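Acidocalcisomal pyrophosphatase (Trypanosoma cruzi, PDB 5CUV) probably hydrolyses inorganic diphosphate to phosphate with the help of magnesium. Local coordinates at residues A[298-303]-A[332-337]; A[316-321]-A[384-389]; A[220-225]-A[390-395]. All coordinates share one frame; numbering follows the deposited sequence.

Interaction 1 (A[298-303]-A[332-337]); sequences IEIGMT and ICISHN. With MLT (D-malate), chain C.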
ATOM      1  N   ILE A 298      -3.062 -18.259  13.653  1.00 15.06           N
ATOM      2  CA  ILE A 298      -1.972 -17.280  13.688  1.00 16.52           C
ATOM      3  C   ILE A 298      -2.215 -16.231  12.570  1.00 17.80           C
ATOM      4  O   ILE A 298      -2.269 -16.594  11.389  1.00 18.71           O
ATOM      5  CB  ILE A 298      -0.660 -17.999  13.432  1.00 16.95           C
ATOM      6  CG1 ILE A 298      -0.403 -19.003  14.531  1.00 18.13           C
ATOM      7  CG2 ILE A 298       0.464 -17.066  13.397  1.00 17.67           C
ATOM      8  CD1 ILE A 298       0.675 -20.001  14.141  1.00 19.03           C
ATOM      9  N   GLU A 299      -2.386 -14.948  12.913  1.00 18.32           N
ATOM     10  CA  GLU A 299      -2.638 -13.908  11.874  1.00 18.52           C
ATOM     11  C   GLU A 299      -1.313 -13.170  11.661  1.00 17.32           C
ATOM     12  O   GLU A 299      -0.816 -12.561  12.591  1.00 19.60           O
ATOM     13  CB  GLU A 299      -3.759 -12.922  12.320  1.00 19.05           C
ATOM     14  CG  GLU A 299      -4.208 -11.813  11.313  1.00 23.99           C
ATOM     15  CD  GLU A 299      -3.176 -10.626  11.033  1.00 29.20           C
ATOM     16  OE1 GLU A 299      -3.107 -10.195   9.851  1.00 33.62           O
ATOM     17  OE2 GLU A 299      -2.461 -10.093  11.930  1.00 28.67           O
ATOM     18  N   ILE A 300      -0.792 -13.180  10.431  1.00 15.32           N
ATOM     19  CA  ILE A 300       0.486 -12.587  10.101  1.00 13.30           C
ATOM     20  C   ILE A 300       0.615 -11.141   9.580  1.00 14.29           C
ATOM     21  O   ILE A 300       1.661 -10.763   9.090  1.00 12.55           O
ATOM     22  CB  ILE A 300       1.274 -13.547   9.175  1.00 13.04           C
ATOM     23  CG1 ILE A 300       0.787 -13.470   7.745  1.00 12.79           C
ATOM     24  CG2 ILE A 300       1.117 -15.012   9.689  1.00 12.48           C
ATOM     25  CD1 ILE A 300       1.327 -14.617   6.874  1.00 10.22           C
ATOM     26  N   GLY A 301      -0.410 -10.297   9.746  1.00 16.37           N
ATOM     27  CA  GLY A 301      -0.263  -8.909   9.310  1.00 19.05           C
ATOM     28  C   GLY A 301       0.643  -8.180  10.288  1.00 20.32           C
ATOM     29  O   GLY A 301       1.002  -8.708  11.352  1.00 20.65           O
HETATM   30  N   MSE A 302       0.936  -6.964   9.983  1.00 23.08           N
HETATM   31  CA  MSE A 302       1.713  -6.012  10.688  1.00 25.38           C
HETATM   32  C   MSE A 302       1.221  -5.372  11.871  1.00 24.79           C
HETATM   33  O   MSE A 302       1.868  -4.990  12.577  1.00 25.55           O
HETATM   34  CB  MSE A 302       2.186  -4.928   9.778  1.00 28.39           C
HETATM   35  CG  MSE A 302       1.262  -3.908   9.213  1.00 35.22           C
HETATM   36 SE   MSE A 302       1.720  -2.493   8.157  1.00 50.49          SE
HETATM   37  CE  MSE A 302       2.629  -3.191   6.782  1.00 43.51           C
ATOM     38  N   THR A 303       0.022  -5.463  12.100  1.00 21.46           N
ATOM     39  CA  THR A 303      -0.670  -4.834  13.207  1.00 19.68           C
ATOM     40  C   THR A 303      -0.971  -5.778  14.341  1.00 18.14           C
ATOM     41  O   THR A 303      -1.453  -6.913  14.114  1.00 17.61           O
ATOM     42  CB  THR A 303      -2.048  -4.190  12.804  1.00 20.61           C
ATOM     43  OG1 THR A 303      -1.828  -3.213  11.793  1.00 22.85           O
ATOM     44  CG2 THR A 303      -2.690  -3.495  13.987  1.00 20.77           C
ATOM     45  N   ILE A 332      -3.016 -20.522   9.296  1.00 15.41           N
ATOM     46  CA  ILE A 332      -2.219 -19.341   8.990  1.00 15.87           C
ATOM     47  C   ILE A 332      -3.144 -18.413   8.221  1.00 15.98           C
ATOM     48  O   ILE A 332      -3.670 -18.796   7.187  1.00 17.84           O
ATOM     49  CB  ILE A 332      -1.022 -19.671   8.071  1.00 15.47           C
ATOM     50  CG1 ILE A 332      -0.248 -20.863   8.626  1.00 15.46           C
ATOM     51  CG2 ILE A 332      -0.161 -18.473   7.928  1.00 12.95           C
ATOM     52  CD1 ILE A 332       0.302 -20.593  10.001  1.00 12.95           C
ATOM     53  N   CYS A 333      -3.326 -17.204   8.714  1.00 16.42           N
ATOM     54  CA  CYS A 333      -4.212 -16.269   8.082  1.00 18.22           C
ATOM     55  C   CYS A 333      -3.647 -14.849   8.186  1.00 20.31           C
ATOM     56  O   CYS A 333      -2.638 -14.630   8.880  1.00 20.42           O
ATOM     57  CB  CYS A 333      -5.564 -16.310   8.784  1.00 17.43           C
ATOM     58  SG  CYS A 333      -5.508 -15.722  10.506  1.00 20.89           S
ATOM     59  N   ILE A 334      -4.299 -13.897   7.500  1.00 19.41           N
ATOM     60  CA  ILE A 334      -3.882 -12.519   7.551  1.00 18.94           C
ATOM     61  C   ILE A 334      -5.104 -11.623   7.564  1.00 20.06           C
ATOM     62  O   ILE A 334      -6.085 -11.867   6.879  1.00 20.58           O
ATOM     63  CB  ILE A 334      -2.951 -12.106   6.332  1.00 20.05           C
ATOM     64  CG1 ILE A 334      -2.471 -10.651   6.555  1.00 18.07           C
ATOM     65  CG2 ILE A 334      -3.677 -12.284   4.936  1.00 17.77           C
ATOM     66  CD1 ILE A 334      -1.632 -10.129   5.505  1.00 18.37           C
ATOM     67  N   SER A 335      -5.056 -10.580   8.378  1.00 19.18           N
ATOM     68  CA  SER A 335      -6.138  -9.646   8.442  1.00 19.45           C
ATOM     69  C   SER A 335      -6.433  -8.953   7.072  1.00 19.84           C
ATOM     70  O   SER A 335      -5.527  -8.468   6.422  1.00 19.55           O
ATOM     71  CB  SER A 335      -5.750  -8.624   9.469  1.00 19.80           C
ATOM     72  OG  SER A 335      -6.418  -7.417   9.247  1.00 21.56           O
ATOM     73  N   HIS A 336      -7.698  -8.925   6.651  1.00 20.28           N
ATOM     74  CA  HIS A 336      -8.136  -8.256   5.428  1.00 20.97           C
ATOM     75  C   HIS A 336      -7.763  -6.760   5.428  1.00 22.98           C
ATOM     76  O   HIS A 336      -7.682  -6.096   4.367  1.00 22.30           O
ATOM     77  CB  HIS A 336      -9.659  -8.380   5.265  1.00 21.13           C
ATOM     78  CG  HIS A 336     -10.085  -9.612   4.528  1.00 19.81           C
ATOM     79  ND1 HIS A 336      -9.785  -9.811   3.193  1.00 18.90           N
ATOM     80  CD2 HIS A 336     -10.637 -10.771   4.974  1.00 19.49           C
ATOM     81  CE1 HIS A 336     -10.115 -11.048   2.853  1.00 20.81           C
ATOM     82  NE2 HIS A 336     -10.630 -11.652   3.918  1.00 21.23           N
ATOM     83  N   ASN A 337      -7.508  -6.222   6.615  1.00 24.81           N
ATOM     84  CA  ASN A 337      -7.110  -4.839   6.658  1.00 26.82           C
ATOM     85  C   ASN A 337      -5.598  -4.564   6.548  1.00 26.01           C
ATOM     86  O   ASN A 337      -5.162  -3.425   6.565  1.00 24.95           O
ATOM     87  CB  ASN A 337      -7.677  -4.157   7.881  1.00 29.68           C
ATOM     88  CG  ASN A 337      -8.132  -2.750   7.547  1.00 34.63           C
ATOM     89  OD1 ASN A 337      -9.118  -2.577   6.762  1.00 37.63           O
ATOM     90  ND2 ASN A 337      -7.417  -1.727   8.082  1.00 32.84           N
TER
HETATM   91  C1  MLT C 501     -14.317 -12.466   0.630  1.00 57.97           C
HETATM   92  O1  MLT C 501     -15.160 -11.573   0.757  1.00 56.68           O
HETATM   93  O2  MLT C 501     -14.674 -13.636   0.652  1.00 59.21           O
HETATM   94  C2  MLT C 501     -12.843 -12.120   0.451  1.00 58.14           C
HETATM   95  O3  MLT C 501     -12.595 -10.707   0.428  1.00 57.91           O
HETATM   96  C3  MLT C 501     -12.255 -12.834  -0.788  1.00 57.92           C
HETATM   97  C4  MLT C 501     -10.787 -12.441  -1.015  1.00 58.74           C
HETATM   98  O4  MLT C 501     -10.236 -11.642  -0.292  1.00 58.95           O
HETATM   99  O5  MLT C 501     -10.098 -12.977  -2.035  1.00 58.83           O
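I298 and I332 face each other in a parallel strand pair with their side chains side by side and pointing the same way, the two CD1 methyls meeting at 4.2 Å. I300 then leans back over the neighbouring strand, its CG2 against CG2 of I332 at 4.1 Å, so that the CG2 branch of I332 and its CD1 end each receive a different isoleucine. On the opposite face of the sheet CB of E299 lies against the sulfur of C333, CB to SG 3.8 Å. The two strands stay paired through C333 N to I298 O, 2.9 Å, and I300 N to C333 O, 2.8 Å; this is the one parallel pairing, of strands 296-299 and 326-335, in the otherwise antiparallel mixed sheet of the pyrophosphatase domain. Beyond that point the backbones part, and the side chain of E299 lies between them. Its CG is anti to the backbone N (chi1 -177°), and a bend at chi2 (-71°) folds the carboxylate along its own chain, beside G301, where a side chain would collide with OE1. CG1 of I334 borders this spot, 3.4 Å from OE1 of E299. Helix 357-367 packs on I298 and I300, whereas V313 of strand 310-323 touches E299 and C333. H336, just past the strand, presents CE1 to O4 of the bound D-malate at 3.2 Å. Chemically, E299 OE1 appears to stand in for a backbone carbonyl towards S335 N, though the modelled distance is doubtful; weak bonds from G301 N to OE1 and from N269 ND2 to OE2 give this buried carboxylate further polar partners.

Interaction 2 (A[316-321]-A[384-389]); sequences LGILGM and EFKDKS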
ATOM      1  N   LEU A 316      -4.758 -18.534   4.605  1.00 15.84           N
ATOM      2  CA  LEU A 316      -3.742 -18.812   3.607  1.00 15.01           C
ATOM      3  C   LEU A 316      -3.247 -20.232   3.613  1.00 16.67           C
ATOM      4  O   LEU A 316      -2.802 -20.712   2.589  1.00 17.73           O
ATOM      5  CB  LEU A 316      -2.550 -17.902   3.799  1.00 13.42           C
ATOM      6  CG  LEU A 316      -2.968 -16.436   3.689  1.00 14.93           C
ATOM      7  CD1 LEU A 316      -1.899 -15.561   4.411  1.00 11.70           C
ATOM      8  CD2 LEU A 316      -3.230 -16.041   2.150  1.00 10.47           C
ATOM      9  N   GLY A 317      -3.280 -20.909   4.756  1.00 17.04           N
ATOM     10  CA  GLY A 317      -2.796 -22.275   4.767  1.00 17.12           C
ATOM     11  C   GLY A 317      -2.889 -22.846   6.171  1.00 19.19           C
ATOM     12  O   GLY A 317      -3.575 -22.301   7.054  1.00 18.11           O
ATOM     13  N   ILE A 318      -2.167 -23.925   6.429  1.00 18.23           N
ATOM     14  CA  ILE A 318      -2.275 -24.452   7.756  1.00 18.43           C
ATOM     15  C   ILE A 318      -1.053 -25.283   7.956  1.00 20.08           C
ATOM     16  O   ILE A 318      -0.467 -25.772   6.963  1.00 20.92           O
ATOM     17  CB  ILE A 318      -3.584 -25.262   7.868  1.00 17.56           C
ATOM     18  CG1 ILE A 318      -3.947 -25.510   9.335  1.00 18.38           C
ATOM     19  CG2 ILE A 318      -3.487 -26.520   7.012  1.00 14.88           C
ATOM     20  CD1 ILE A 318      -5.419 -26.076   9.505  1.00 16.52           C
ATOM     21  N   LEU A 319      -0.657 -25.393   9.229  1.00 18.73           N
ATOM     22  CA  LEU A 319       0.495 -26.147   9.670  1.00 19.10           C
ATOM     23  C   LEU A 319       0.008 -27.174  10.754  1.00 21.67           C
ATOM     24  O   LEU A 319      -0.668 -26.784  11.722  1.00 23.05           O
ATOM     25  CB  LEU A 319       1.519 -25.171  10.256  1.00 18.55           C
ATOM     26  CG  LEU A 319       2.818 -25.805  10.767  1.00 21.77           C
ATOM     27  CD1 LEU A 319       3.780 -26.104   9.573  1.00 21.80           C
ATOM     28  CD2 LEU A 319       3.476 -24.877  11.755  1.00 20.14           C
ATOM     29  N   GLY A 320       0.306 -28.473  10.599  1.00 22.21           N
ATOM     30  CA  GLY A 320      -0.151 -29.442  11.583  1.00 23.69           C
ATOM     31  C   GLY A 320       0.929 -29.848  12.587  1.00 25.72           C
ATOM     32  O   GLY A 320       1.925 -30.502  12.219  1.00 26.29           O
HETATM   33  N   MSE A 321       0.749 -29.489  13.849  1.00 27.14           N
HETATM   34  CA  MSE A 321       1.725 -29.830  14.856  1.00 32.39           C
HETATM   35  C   MSE A 321       1.115 -30.894  15.752  1.00 33.34           C
HETATM   36  O   MSE A 321      -0.126 -30.969  15.896  1.00 32.92           O
HETATM   37  CB  MSE A 321       2.124 -28.600  15.670  1.00 37.88           C
HETATM   38  CG  MSE A 321       3.068 -28.908  16.821  1.00 46.84           C
HETATM   39 SE   MSE A 321       3.631 -27.372  17.821  1.00 61.55          SE
HETATM   40  CE  MSE A 321       1.958 -27.024  18.761  1.00 52.20           C
ATOM     41  N   GLU A 384       5.275 -29.347   6.497  1.00 30.80           N
ATOM     42  CA  GLU A 384       5.075 -28.406   5.413  1.00 29.83           C
ATOM     43  C   GLU A 384       3.771 -27.683   5.631  1.00 28.46           C
ATOM     44  O   GLU A 384       2.855 -28.215   6.268  1.00 27.76           O
ATOM     45  CB  GLU A 384       5.103 -29.113   4.066  1.00 33.25           C
ATOM     46  CG  GLU A 384       3.904 -29.965   3.696  1.00 39.07           C
ATOM     47  CD  GLU A 384       4.270 -31.255   2.842  1.00 42.99           C
ATOM     48  OE1 GLU A 384       5.425 -31.334   2.283  1.00 43.98           O
ATOM     49  OE2 GLU A 384       3.379 -32.177   2.749  1.00 42.73           O
ATOM     50  N   PHE A 385       3.691 -26.453   5.124  1.00 26.51           N
ATOM     51  CA  PHE A 385       2.491 -25.630   5.298  1.00 24.35           C
ATOM     52  C   PHE A 385       1.504 -25.975   4.227  1.00 22.79           C
ATOM     53  O   PHE A 385       1.786 -25.727   3.086  1.00 22.96           O
ATOM     54  CB  PHE A 385       2.855 -24.156   5.172  1.00 23.50           C
ATOM     55  CG  PHE A 385       3.437 -23.573   6.399  1.00 20.75           C
ATOM     56  CD1 PHE A 385       2.624 -23.072   7.383  1.00 20.75           C
ATOM     57  CD2 PHE A 385       4.819 -23.507   6.564  1.00 22.07           C
ATOM     58  CE1 PHE A 385       3.192 -22.488   8.547  1.00 23.80           C
ATOM     59  CE2 PHE A 385       5.420 -22.934   7.714  1.00 23.30           C
ATOM     60  CZ  PHE A 385       4.610 -22.421   8.706  1.00 23.40           C
ATOM     61  N   LYS A 386       0.361 -26.540   4.565  1.00 22.21           N
ATOM     62  CA  LYS A 386      -0.582 -26.895   3.526  1.00 23.15           C
ATOM     63  C   LYS A 386      -1.238 -25.641   2.990  1.00 22.70           C
ATOM     64  O   LYS A 386      -1.327 -24.674   3.681  1.00 23.20           O
ATOM     65  CB  LYS A 386      -1.629 -27.871   4.089  1.00 25.38           C
ATOM     66  CG  LYS A 386      -1.028 -29.126   4.787  1.00 28.29           C
ATOM     67  CD  LYS A 386      -0.358 -30.072   3.798  1.00 30.22           C
ATOM     68  CE  LYS A 386      -1.423 -30.856   3.012  1.00 29.74           C
ATOM     69  NZ  LYS A 386      -0.831 -31.777   1.981  1.00 28.90           N
ATOM     70  N   ASP A 387      -1.711 -25.668   1.761  1.00 24.78           N
ATOM     71  CA  ASP A 387      -2.371 -24.499   1.112  1.00 26.11           C
ATOM     72  C   ASP A 387      -3.805 -24.232   1.562  1.00 24.94           C
ATOM     73  O   ASP A 387      -4.383 -25.054   2.231  1.00 24.81           O
ATOM     74  CB  ASP A 387      -2.426 -24.705  -0.371  1.00 28.36           C
ATOM     75  CG  ASP A 387      -3.086 -25.997  -0.694  1.00 31.81           C
ATOM     76  OD1 ASP A 387      -4.296 -26.134  -0.400  1.00 32.31           O
ATOM     77  OD2 ASP A 387      -2.365 -26.891  -1.189  1.00 35.43           O
ATOM     78  N   LYS A 388      -4.377 -23.105   1.135  1.00 24.11           N
ATOM     79  CA  LYS A 388      -5.711 -22.705   1.564  1.00 25.09           C
ATOM     80  C   LYS A 388      -6.898 -23.648   1.349  1.00 25.86           C
ATOM     81  O   LYS A 388      -7.815 -23.695   2.193  1.00 26.02           O
ATOM     82  CB  LYS A 388      -6.057 -21.323   1.012  1.00 24.54           C
ATOM     83  CG  LYS A 388      -6.498 -21.306  -0.380  1.00 26.47           C
ATOM     84  CD  LYS A 388      -6.585 -19.856  -0.874  1.00 27.54           C
ATOM     85  CE  LYS A 388      -6.714 -19.726  -2.398  1.00 25.03           C
ATOM     86  NZ  LYS A 388      -6.987 -18.306  -2.749  1.00 28.00           N
ATOM     87  N   SER A 389      -6.916 -24.397   0.256  1.00 25.61           N
ATOM     88  CA  SER A 389      -8.021 -25.298   0.062  1.00 26.28           C
ATOM     89  C   SER A 389      -7.963 -26.320   1.163  1.00 25.39           C
ATOM     90  O   SER A 389      -8.971 -26.605   1.813  1.00 27.17           O
ATOM     91  CB  SER A 389      -7.964 -25.950  -1.307  1.00 28.18           C
ATOM     92  OG  SER A 389      -8.106 -24.934  -2.302  1.00 34.84           O
TER
HETATM   93  O   HOH W   1       1.528 -29.331   8.180  1.00 34.21           O
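L319 and F385 meet because their first torsions turn them to each other: CG of L319 is anti to the backbone N (chi1 -180°), and CG of F385 lies beside its own N, anti to the carbonyl carbon (chi1 -81°). The leucine thereby sets CD1 over the middle of the phenyl face, 3.7 Å from the F385 ring centroid and 7° off the normal, a CH-pi contact, while L319 CB rests on F385 CE1 at 3.6 Å. Beyond L319 and F385 a water bridges the segments, accepting from G320 N at 2.8 Å and donating to E384 O at 2.6 Å. In the other direction, I318 and K386 form an antiparallel hydrogen-bonded pair. I318 N gives to K386 O at 3.0 Å with the donor tilted out of the carbonyl plane, and K386 N gives to I318 O at 2.7 Å. On the side of this pair away from F385, CG2 of I318 touches K386 CB at 3.7 Å. D387 follows as the N-cap of helix 388-412, its OD1 bonded to F390 N, while K386 makes a cation-pi contact with the F390 ring and K388 NZ reaches K345 O. The short, weakly bonded strand 386-387 thus pairs with strand 310-323 in the mixed sheet of the pyrophosphatase domain, just before the C-terminal helix. L316 and G317 make a classic beta bulge opposite I332 on strand 326-335; L319 and F385 face helix 357-367 through H362, L358 and I361, and I318 packs on F390, A391 and V394 of helix 388-412.

Interaction 3 (A[220-225]-A[390-395]); sequences PMNRYN and FAMKVI. With MLT (D-malate), chain C.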
ATOM      1  N   PRO A 220     -13.267 -16.820  -5.215  1.00 32.53           N
ATOM      2  CA  PRO A 220     -13.808 -17.620  -4.109  1.00 32.05           C
ATOM      3  C   PRO A 220     -13.881 -16.891  -2.780  1.00 30.49           C
ATOM      4  O   PRO A 220     -13.142 -15.961  -2.573  1.00 29.95           O
ATOM      5  CB  PRO A 220     -12.874 -18.840  -4.075  1.00 32.03           C
ATOM      6  CG  PRO A 220     -12.327 -18.893  -5.487  1.00 32.16           C
ATOM      7  CD  PRO A 220     -12.065 -17.444  -5.773  1.00 31.98           C
HETATM    8  N   MSE A 221     -14.767 -17.346  -1.902  1.00 30.30           N
HETATM    9  CA  MSE A 221     -14.957 -16.763  -0.587  1.00 32.17           C
HETATM   10  C   MSE A 221     -13.857 -17.109   0.404  1.00 28.90           C
HETATM   11  O   MSE A 221     -13.511 -18.268   0.639  1.00 27.95           O
HETATM   12  CB  MSE A 221     -16.294 -17.237  -0.020  1.00 41.02           C
HETATM   13  CG  MSE A 221     -17.501 -16.690  -0.765  1.00 51.27           C
HETATM   14 SE   MSE A 221     -19.189 -17.342  -0.130  1.00 70.97          SE
HETATM   15  CE  MSE A 221     -19.248 -16.364   1.556  1.00 61.24           C
ATOM     16  N   ASN A 222     -13.287 -16.080   0.993  1.00 25.26           N
ATOM     17  CA  ASN A 222     -12.278 -16.308   1.960  1.00 21.91           C
ATOM     18  C   ASN A 222     -12.301 -15.144   2.910  1.00 20.60           C
ATOM     19  O   ASN A 222     -11.525 -14.202   2.798  1.00 21.18           O
ATOM     20  CB  ASN A 222     -10.905 -16.495   1.317  1.00 20.36           C
ATOM     21  CG  ASN A 222      -9.908 -17.080   2.299  1.00 21.02           C
ATOM     22  OD1 ASN A 222     -10.169 -17.117   3.520  1.00 20.75           O
ATOM     23  ND2 ASN A 222      -8.779 -17.540   1.801  1.00 19.21           N
ATOM     24  N   ARG A 223     -13.198 -15.251   3.877  1.00 19.53           N
ATOM     25  CA  ARG A 223     -13.409 -14.236   4.868  1.00 18.44           C
ATOM     26  C   ARG A 223     -13.868 -14.843   6.201  1.00 18.34           C
ATOM     27  O   ARG A 223     -15.045 -15.216   6.390  1.00 18.33           O
ATOM     28  CB  ARG A 223     -14.462 -13.302   4.346  1.00 19.24           C
ATOM     29  CG  ARG A 223     -14.403 -11.997   5.017  1.00 23.01           C
ATOM     30  CD  ARG A 223     -14.472 -10.910   3.946  1.00 26.32           C
ATOM     31  NE  ARG A 223     -14.200  -9.622   4.553  1.00 26.65           N
ATOM     32  CZ  ARG A 223     -13.447  -8.695   3.990  1.00 25.93           C
ATOM     33  NH1 ARG A 223     -12.907  -8.931   2.790  1.00 21.96           N
ATOM     34  NH2 ARG A 223     -13.223  -7.552   4.660  1.00 26.55           N
ATOM     35  N   TYR A 224     -12.966 -14.875   7.170  1.00 17.38           N
ATOM     36  CA  TYR A 224     -13.319 -15.483   8.429  1.00 16.53           C
ATOM     37  C   TYR A 224     -13.093 -14.568   9.606  1.00 17.06           C
ATOM     38  O   TYR A 224     -12.300 -13.638   9.518  1.00 17.79           O
ATOM     39  CB  TYR A 224     -12.471 -16.749   8.617  1.00 15.18           C
ATOM     40  CG  TYR A 224     -12.665 -17.854   7.610  1.00 14.47           C
ATOM     41  CD1 TYR A 224     -12.109 -17.790   6.338  1.00 14.74           C
ATOM     42  CD2 TYR A 224     -13.331 -19.038   7.971  1.00 16.50           C
ATOM     43  CE1 TYR A 224     -12.202 -18.875   5.461  1.00 15.93           C
ATOM     44  CE2 TYR A 224     -13.431 -20.145   7.096  1.00 14.88           C
ATOM     45  CZ  TYR A 224     -12.873 -20.055   5.843  1.00 16.53           C
ATOM     46  OH  TYR A 224     -13.087 -21.099   4.934  1.00 18.79           O
ATOM     47  N   ASN A 225     -13.785 -14.835  10.705  1.00 16.67           N
ATOM     48  CA  ASN A 225     -13.569 -14.064  11.899  1.00 19.25           C
ATOM     49  C   ASN A 225     -12.471 -14.736  12.722  1.00 19.21           C
ATOM     50  O   ASN A 225     -12.382 -15.933  12.734  1.00 20.23           O
ATOM     51  CB  ASN A 225     -14.852 -13.948  12.720  1.00 20.76           C
ATOM     52  CG  ASN A 225     -15.769 -12.795  12.206  1.00 22.79           C
ATOM     53  OD1 ASN A 225     -15.279 -11.739  11.725  1.00 22.21           O
ATOM     54  ND2 ASN A 225     -17.095 -12.999  12.306  1.00 22.57           N
ATOM     55  N   PHE A 390      -6.785 -26.835   1.426  1.00 23.48           N
ATOM     56  CA  PHE A 390      -6.640 -27.800   2.503  1.00 23.41           C
ATOM     57  C   PHE A 390      -7.066 -27.232   3.868  1.00 23.97           C
ATOM     58  O   PHE A 390      -7.697 -27.917   4.685  1.00 24.01           O
ATOM     59  CB  PHE A 390      -5.183 -28.287   2.589  1.00 24.42           C
ATOM     60  CG  PHE A 390      -4.988 -29.406   3.572  1.00 26.67           C
ATOM     61  CD1 PHE A 390      -5.138 -30.741   3.178  1.00 27.20           C
ATOM     62  CD2 PHE A 390      -4.681 -29.140   4.903  1.00 25.44           C
ATOM     63  CE1 PHE A 390      -4.980 -31.793   4.094  1.00 26.29           C
ATOM     64  CE2 PHE A 390      -4.522 -30.191   5.818  1.00 25.86           C
ATOM     65  CZ  PHE A 390      -4.669 -31.512   5.411  1.00 26.69           C
ATOM     66  N   ALA A 391      -6.732 -25.972   4.117  1.00 24.69           N
ATOM     67  CA  ALA A 391      -7.070 -25.332   5.391  1.00 26.00           C
ATOM     68  C   ALA A 391      -8.572 -25.119   5.626  1.00 27.13           C
ATOM     69  O   ALA A 391      -9.146 -25.482   6.668  1.00 26.53           O
ATOM     70  CB  ALA A 391      -6.301 -24.007   5.509  1.00 25.63           C
HETATM   71  N   MSE A 392      -9.221 -24.620   4.681  1.00 30.63           N
HETATM   72  CA  MSE A 392     -10.556 -24.376   4.660  1.00 33.40           C
HETATM   73  C   MSE A 392     -11.388 -25.560   4.819  1.00 32.10           C
HETATM   74  O   MSE A 392     -12.383 -25.445   5.335  1.00 30.47           O
HETATM   75  CB  MSE A 392     -10.754 -23.668   3.364  1.00 37.42           C
HETATM   76  CG  MSE A 392     -10.260 -22.244   3.160  1.00 45.12           C
HETATM   77 SE   MSE A 392     -10.858 -21.018   1.843  1.00 59.00          SE
HETATM   78  CE  MSE A 392      -9.912 -21.100   0.403  1.00 52.87           C
ATOM     79  N   LYS A 393     -10.920 -26.684   4.409  1.00 30.41           N
ATOM     80  CA  LYS A 393     -11.559 -28.009   4.518  1.00 28.71           C
ATOM     81  C   LYS A 393     -11.498 -28.447   5.986  1.00 27.79           C
ATOM     82  O   LYS A 393     -12.431 -28.983   6.545  1.00 27.15           O
ATOM     83  CB  LYS A 393     -10.819 -29.031   3.680  1.00 30.68           C
ATOM     84  CG  LYS A 393     -11.640 -29.876   2.810  1.00 31.49           C
ATOM     85  CD  LYS A 393     -10.765 -30.279   1.614  1.00 33.81           C
ATOM     86  CE  LYS A 393     -10.778 -29.223   0.493  1.00 33.64           C
ATOM     87  NZ  LYS A 393     -10.633 -29.860  -0.835  1.00 33.75           N
ATOM     88  N   VAL A 394     -10.328 -28.257   6.584  1.00 26.96           N
ATOM     89  CA  VAL A 394     -10.091 -28.569   7.978  1.00 24.53           C
ATOM     90  C   VAL A 394     -10.992 -27.657   8.805  1.00 24.72           C
ATOM     91  O   VAL A 394     -11.624 -28.050   9.774  1.00 23.45           O
ATOM     92  CB  VAL A 394      -8.660 -28.252   8.271  1.00 24.22           C
ATOM     93  CG1 VAL A 394      -8.390 -28.324   9.782  1.00 25.25           C
ATOM     94  CG2 VAL A 394      -7.761 -29.178   7.431  1.00 22.25           C
ATOM     95  N   ILE A 395     -11.028 -26.399   8.403  1.00 24.92           N
ATOM     96  CA  ILE A 395     -11.863 -25.459   9.109  1.00 24.53           C
ATOM     97  C   ILE A 395     -13.307 -25.823   9.048  1.00 24.09           C
ATOM     98  O   ILE A 395     -13.991 -25.614  10.032  1.00 23.70           O
ATOM     99  CB  ILE A 395     -11.607 -23.984   8.625  1.00 24.35           C
ATOM    100  CG1 ILE A 395     -10.092 -23.672   8.816  1.00 23.20           C
ATOM    101  CG2 ILE A 395     -12.542 -23.028   9.361  1.00 18.90           C
ATOM    102  CD1 ILE A 395      -9.671 -22.274   8.555  1.00 23.59           C
TER
HETATM  103  C1  MLT C 501     -14.317 -12.466   0.630  1.00 57.97           C
HETATM  104  O1  MLT C 501     -15.160 -11.573   0.757  1.00 56.68           O
HETATM  105  O2  MLT C 501     -14.674 -13.636   0.652  1.00 59.21           O
HETATM  106  C2  MLT C 501     -12.843 -12.120   0.451  1.00 58.14           C
HETATM  107  O3  MLT C 501     -12.595 -10.707   0.428  1.00 57.91           O
HETATM  108  C3  MLT C 501     -12.255 -12.834  -0.788  1.00 57.92           C
HETATM  109  C4  MLT C 501     -10.787 -12.441  -1.015  1.00 58.74           C
HETATM  110  O4  MLT C 501     -10.236 -11.642  -0.292  1.00 58.95           O
HETATM  111  O5  MLT C 501     -10.098 -12.977  -2.035  1.00 58.83           O
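The Y224 ring receives M392 and I395 obliquely, with N222 OD1 in its plane at the edge. M392, modelled as selenomethionine, crosses the tyrosine at about a right angle and brings CG to 3.5 Å from Y224 OH; I395 adds its CG2 branch, 3.8 Å from Y224 CE2. The guanidinium of R223 has D-malate at its edge, NH1 donating to malate O3 at 3.0 Å, and N222 N gives a second bond to malate O2 at 2.8 Å. Thus R223 and Y224 serve different partners, the ligand and the helix. N222 contributes to both: its CG is anti to the backbone N (chi1 -166°), which carries the amide towards the helix, where ND2 lies 4.0 Å from the CE methyl of M392 and is hydrogen-bonded to V315 O. The selenium also lies 4.0 Å from the carbonyl O of M221. No hydrogen bond joins the two segments; van der Waals packing, with M392 against polar as well as ring atoms, sets helix 388-412 on the start of strand 224-228 and the loop leading into it. That strand pairs with strand 310-323, whose V315 touches both Y224 and A391, while I395 also packs on V331 of strand 326-335.

In the fold
From the N terminus, the chain first passes 220-225, and interaction 3 closes the outermost loop when helix 388-412 brings 390-395 back to it, 165 residues on. Within that loop, 298-303 pairs with the second strand of the hairpin 310-323/326-335, whose first strand supplies 316-321 to interaction 2. Since 316-321 lies between 298-303 and 332-337 while 384-389 comes after both, the loops of interactions 1 and 2 cross, and both lie within that of interaction 3. The hairpin couples interactions 1 and 2, and helix 388-412, packed on strand 310-323, couples 2 and 3. H336 bonds N222 O, bringing interactions 1 and 3 together at the malate. Sheet and C-terminal helix are thereby tied into one core.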